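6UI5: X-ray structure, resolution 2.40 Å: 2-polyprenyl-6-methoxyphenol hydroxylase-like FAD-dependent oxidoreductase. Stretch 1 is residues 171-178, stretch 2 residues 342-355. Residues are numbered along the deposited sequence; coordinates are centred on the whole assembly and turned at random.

Stretch 1 171-178: GDDWVIVR
Stretch 2 342-355: IQAQLALLYPRPLA

The strongest polar link between the two stretches is made by the indole of Trp174. Its NE1 donates a hydrogen bond to the carbonyl O of Tyr350, with NE1 and O 3.0 Å apart and a nearly straight N-H...O angle of 165°. The acceptor lies near the plane of the ring, at its edge, where the N-H bond can aim at it directly. A second, weak hydrogen bond runs from Gln343 NE2 to Asp173 OD2 (3.0 Å), its N-H...O angle bent to 125°. Both side chains have CA-to-CB bonds that point sideways, yet their ends converge: Asp173 adopts m (chi1 -63°, chi2 89°), and Gln343 folds through m, m with chi3 at 71°. The same NE2 lies 3.3 Å from Asp172 O.

Stretch 1 is largely extended (phi/psi -162/161 at Asp172, -143/140 at Asp173), turns at Trp174 (-90/-7), and becomes extended again at Val175 (-149/149), leading into a strand that includes Arg178 and continues beyond it. Gly171, at 164/-179, takes a conformation suited to glycine. In stretch 2, the end of a helix spans 342-346, with Leu346 N bonded to Ile342 O (2.8 Å). A loop follows, in which Leu349 N reaches Leu346 O (2.8 Å); Tyr350 is extended (-153/144), and a cis peptide bond joins it to Pro351. Pro351 is the N-cap of the next helix, which begins at 352 and continues beyond 355; Ala355 N bonds to Pro351 O (3.0 Å). Across the stretches the nearest CA atoms pair Asp173 with Gln343 (CA-CA 8.2 Å) and Val175 with Tyr350 (CA-CA 8.0 Å), so between these pairs both chains advance in roughly the same direction.

Trp174 dominates the packing. With chi1 at 67° (p) and chi2 at 93°, it projects toward stretch 2 and spans the loop from the first helix to the second. Its CH2 approaches Gln343 O at 3.2 Å, again near the ring plane, while CZ2 meets Ala347 CB at 3.8 Å and Leu346 CB at 4.2 Å. On the pyrrole part of the indole, CD1 lies 3.8 Å from Pro351 CD, and NE1 is 4.3 Å from Leu354 CD2.

Farther along stretch 1, Val175 (p) points toward stretch 2, bringing CG2 to 3.3 Å from Tyr350 CE2, a tight apolar contact; the tyrosine is t with chi2 at 90°. Val177 (t) places CG2 4.3 Å from CD1 of Leu346 (m, t), a looser contact. Altogether the stretches bury 432 Å², both sides summed.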

# COMPACT_ATOMS: atom_id res chain seq x y z
N GLY A 171 -15.37 -7.15 12.03
CA GLY A 171 -14.90 -7.06 10.66
C GLY A 171 -15.97 -6.57 9.70
O GLY A 171 -17.10 -6.26 10.08
N ASP A 172 -15.58 -6.50 8.42
CA ASP A 172 -16.46 -6.00 7.38
C ASP A 172 -15.94 -6.45 6.01
O ASP A 172 -14.80 -6.87 5.88
CB ASP A 172 -16.57 -4.48 7.43
CG ASP A 172 -17.97 -4.00 7.13
OD1 ASP A 172 -18.92 -4.81 7.28
OD2 ASP A 172 -18.13 -2.83 6.73
N ASP A 173 -16.82 -6.41 5.01
CA ASP A 173 -16.44 -6.73 3.64
C ASP A 173 -17.18 -5.82 2.69
O ASP A 173 -18.35 -5.49 2.93
CB ASP A 173 -16.72 -8.20 3.27
CG ASP A 173 -15.91 -9.19 4.13
OD1 ASP A 173 -16.45 -9.56 5.20
OD2 ASP A 173 -14.75 -9.58 3.74
N TRP A 174 -16.49 -5.35 1.65
CA TRP A 174 -17.15 -4.60 0.59
C TRP A 174 -17.66 -5.49 -0.54
O TRP A 174 -18.34 -5.01 -1.45
CB TRP A 174 -16.21 -3.54 -0.00
CG TRP A 174 -15.03 -4.09 -0.74
CD1 TRP A 174 -14.94 -4.35 -2.08
CD2 TRP A 174 -13.75 -4.44 -0.17
NE1 TRP A 174 -13.68 -4.85 -2.38
CE2 TRP A 174 -12.94 -4.91 -1.23
CE3 TRP A 174 -13.21 -4.39 1.12
CZ2 TRP A 174 -11.61 -5.33 -1.03
CZ3 TRP A 174 -11.90 -4.82 1.31
CH2 TRP A 174 -11.12 -5.30 0.25
N VAL A 175 -17.34 -6.78 -0.49
CA VAL A 175 -17.89 -7.74 -1.42
C VAL A 175 -17.97 -9.07 -0.69
O VAL A 175 -17.17 -9.35 0.22
CB VAL A 175 -17.04 -7.83 -2.71
CG1 VAL A 175 -15.62 -8.30 -2.38
CG2 VAL A 175 -17.74 -8.75 -3.75
N ILE A 176 -18.96 -9.88 -1.06
CA ILE A 176 -19.13 -11.22 -0.50
C ILE A 176 -18.63 -12.23 -1.53
O ILE A 176 -19.24 -12.39 -2.59
CB ILE A 176 -20.58 -11.50 -0.10
CG1 ILE A 176 -21.09 -10.45 0.90
CG2 ILE A 176 -20.66 -12.87 0.52
CD1 ILE A 176 -20.11 -10.16 2.06
N VAL A 177 -17.53 -12.91 -1.22
CA VAL A 177 -16.99 -13.93 -2.11
C VAL A 177 -17.72 -15.25 -1.88
O VAL A 177 -17.87 -15.70 -0.73
CB VAL A 177 -15.49 -14.09 -1.91
CG1 VAL A 177 -14.94 -15.17 -2.85
CG2 VAL A 177 -14.79 -12.77 -2.14
N ARG A 178 -18.12 -15.90 -2.97
CA ARG A 178 -18.90 -17.13 -2.94
C ARG A 178 -18.31 -18.13 -3.91
O ARG A 178 -17.75 -17.76 -4.95
CB ARG A 178 -20.35 -16.89 -3.36
CG ARG A 178 -20.39 -16.38 -4.79
CD ARG A 178 -20.50 -14.89 -4.83
NE ARG A 178 -21.84 -14.54 -4.41
CZ ARG A 178 -22.15 -13.48 -3.69
NH1 ARG A 178 -21.21 -12.63 -3.28
NH2 ARG A 178 -23.42 -13.27 -3.37
N ILE A 342 -5.04 -10.14 3.57
CA ILE A 342 -5.98 -10.84 2.67
C ILE A 342 -6.91 -9.82 2.03
O ILE A 342 -7.02 -9.74 0.80
CB ILE A 342 -6.78 -11.92 3.42
CG1 ILE A 342 -5.86 -13.01 4.02
CG2 ILE A 342 -7.85 -12.55 2.50
CD1 ILE A 342 -5.16 -13.83 3.03
N GLN A 343 -7.57 -9.00 2.85
CA GLN A 343 -8.46 -7.99 2.30
C GLN A 343 -7.71 -7.10 1.32
O GLN A 343 -8.24 -6.74 0.25
CB GLN A 343 -9.07 -7.16 3.44
CG GLN A 343 -10.13 -7.87 4.27
CD GLN A 343 -11.36 -8.32 3.47
OE1 GLN A 343 -11.30 -9.25 2.65
NE2 GLN A 343 -12.48 -7.63 3.69
N ALA A 344 -6.44 -6.77 1.64
CA ALA A 344 -5.64 -5.96 0.73
C ALA A 344 -5.38 -6.70 -0.57
O ALA A 344 -5.45 -6.10 -1.64
CB ALA A 344 -4.30 -5.56 1.38
N GLN A 345 -5.10 -7.99 -0.50
CA GLN A 345 -5.01 -8.78 -1.74
C GLN A 345 -6.31 -8.72 -2.52
O GLN A 345 -6.28 -8.56 -3.75
CB GLN A 345 -4.61 -10.23 -1.43
CG GLN A 345 -3.10 -10.39 -1.13
CD GLN A 345 -2.70 -11.85 -0.87
OE1 GLN A 345 -2.78 -12.69 -1.78
NE2 GLN A 345 -2.28 -12.15 0.37
N LEU A 346 -7.46 -8.82 -1.85
CA LEU A 346 -8.72 -8.81 -2.61
C LEU A 346 -8.90 -7.48 -3.34
O LEU A 346 -9.48 -7.45 -4.44
CB LEU A 346 -9.92 -9.07 -1.69
CG LEU A 346 -10.14 -10.52 -1.25
CD1 LEU A 346 -11.47 -10.66 -0.51
CD2 LEU A 346 -10.09 -11.47 -2.44
N ALA A 347 -8.38 -6.38 -2.78
CA ALA A 347 -8.64 -5.08 -3.39
C ALA A 347 -7.84 -4.85 -4.65
O ALA A 347 -7.99 -3.79 -5.26
CB ALA A 347 -8.36 -3.95 -2.39
N LEU A 348 -6.97 -5.79 -5.04
CA LEU A 348 -6.37 -5.78 -6.37
C LEU A 348 -7.18 -6.58 -7.38
O LEU A 348 -6.77 -6.69 -8.54
CB LEU A 348 -4.93 -6.31 -6.32
CG LEU A 348 -3.90 -5.49 -5.55
CD1 LEU A 348 -4.06 -5.65 -4.08
CD2 LEU A 348 -2.47 -5.84 -5.97
N LEU A 349 -8.32 -7.13 -6.96
CA LEU A 349 -9.16 -7.93 -7.83
C LEU A 349 -10.51 -7.28 -8.10
O LEU A 349 -10.96 -7.23 -9.25
CB LEU A 349 -9.35 -9.31 -7.19
CG LEU A 349 -8.04 -10.08 -7.19
CD1 LEU A 349 -8.19 -11.34 -6.38
CD2 LEU A 349 -7.65 -10.40 -8.62
N TYR A 350 -11.15 -6.76 -7.07
CA TYR A 350 -12.53 -6.35 -7.21
C TYR A 350 -12.87 -5.25 -6.22
O TYR A 350 -12.41 -5.26 -5.10
CB TYR A 350 -13.43 -7.57 -7.00
CG TYR A 350 -14.91 -7.29 -7.14
CD1 TYR A 350 -15.56 -7.40 -8.37
CD2 TYR A 350 -15.67 -6.91 -6.03
CE1 TYR A 350 -16.91 -7.13 -8.49
CE2 TYR A 350 -17.01 -6.63 -6.15
CZ TYR A 350 -17.63 -6.75 -7.37
OH TYR A 350 -18.98 -6.47 -7.47
N PRO A 351 -13.71 -4.29 -6.63
CA PRO A 351 -14.27 -4.14 -7.98
C PRO A 351 -13.20 -3.65 -8.92
O PRO A 351 -12.12 -3.24 -8.47
CB PRO A 351 -15.38 -3.11 -7.81
CG PRO A 351 -15.07 -2.41 -6.54
CD PRO A 351 -14.34 -3.38 -5.66
N ARG A 352 -13.47 -3.70 -10.22
CA ARG A 352 -12.39 -3.44 -11.16
C ARG A 352 -11.91 -1.98 -11.15
O ARG A 352 -10.74 -1.76 -11.49
CB ARG A 352 -12.78 -3.89 -12.58
CG ARG A 352 -13.04 -2.77 -13.54
CD ARG A 352 -13.27 -3.29 -14.96
NE ARG A 352 -14.61 -3.86 -15.11
CZ ARG A 352 -14.87 -5.16 -15.18
NH1 ARG A 352 -13.87 -6.05 -15.12
NH2 ARG A 352 -16.12 -5.59 -15.31
N PRO A 353 -12.74 -0.97 -10.84
CA PRO A 353 -12.16 0.39 -10.67
C PRO A 353 -11.12 0.49 -9.55
O PRO A 353 -10.04 1.08 -9.75
CB PRO A 353 -13.39 1.25 -10.35
CG PRO A 353 -14.50 0.27 -10.00
CD PRO A 353 -14.21 -0.93 -10.81
N LEU A 354 -11.44 -0.04 -8.37
CA LEU A 354 -10.47 -0.09 -7.29
C LEU A 354 -9.22 -0.86 -7.72
O LEU A 354 -8.10 -0.34 -7.62
CB LEU A 354 -11.11 -0.73 -6.05
CG LEU A 354 -10.26 -0.87 -4.78
CD1 LEU A 354 -9.95 0.52 -4.12
CD2 LEU A 354 -10.93 -1.82 -3.78
N ALA A 355 -9.39 -2.06 -8.28
CA ALA A 355 -8.23 -2.87 -8.65
C ALA A 355 -7.34 -2.15 -9.66
O ALA A 355 -6.11 -2.30 -9.61
CB ALA A 355 -8.68 -4.21 -9.22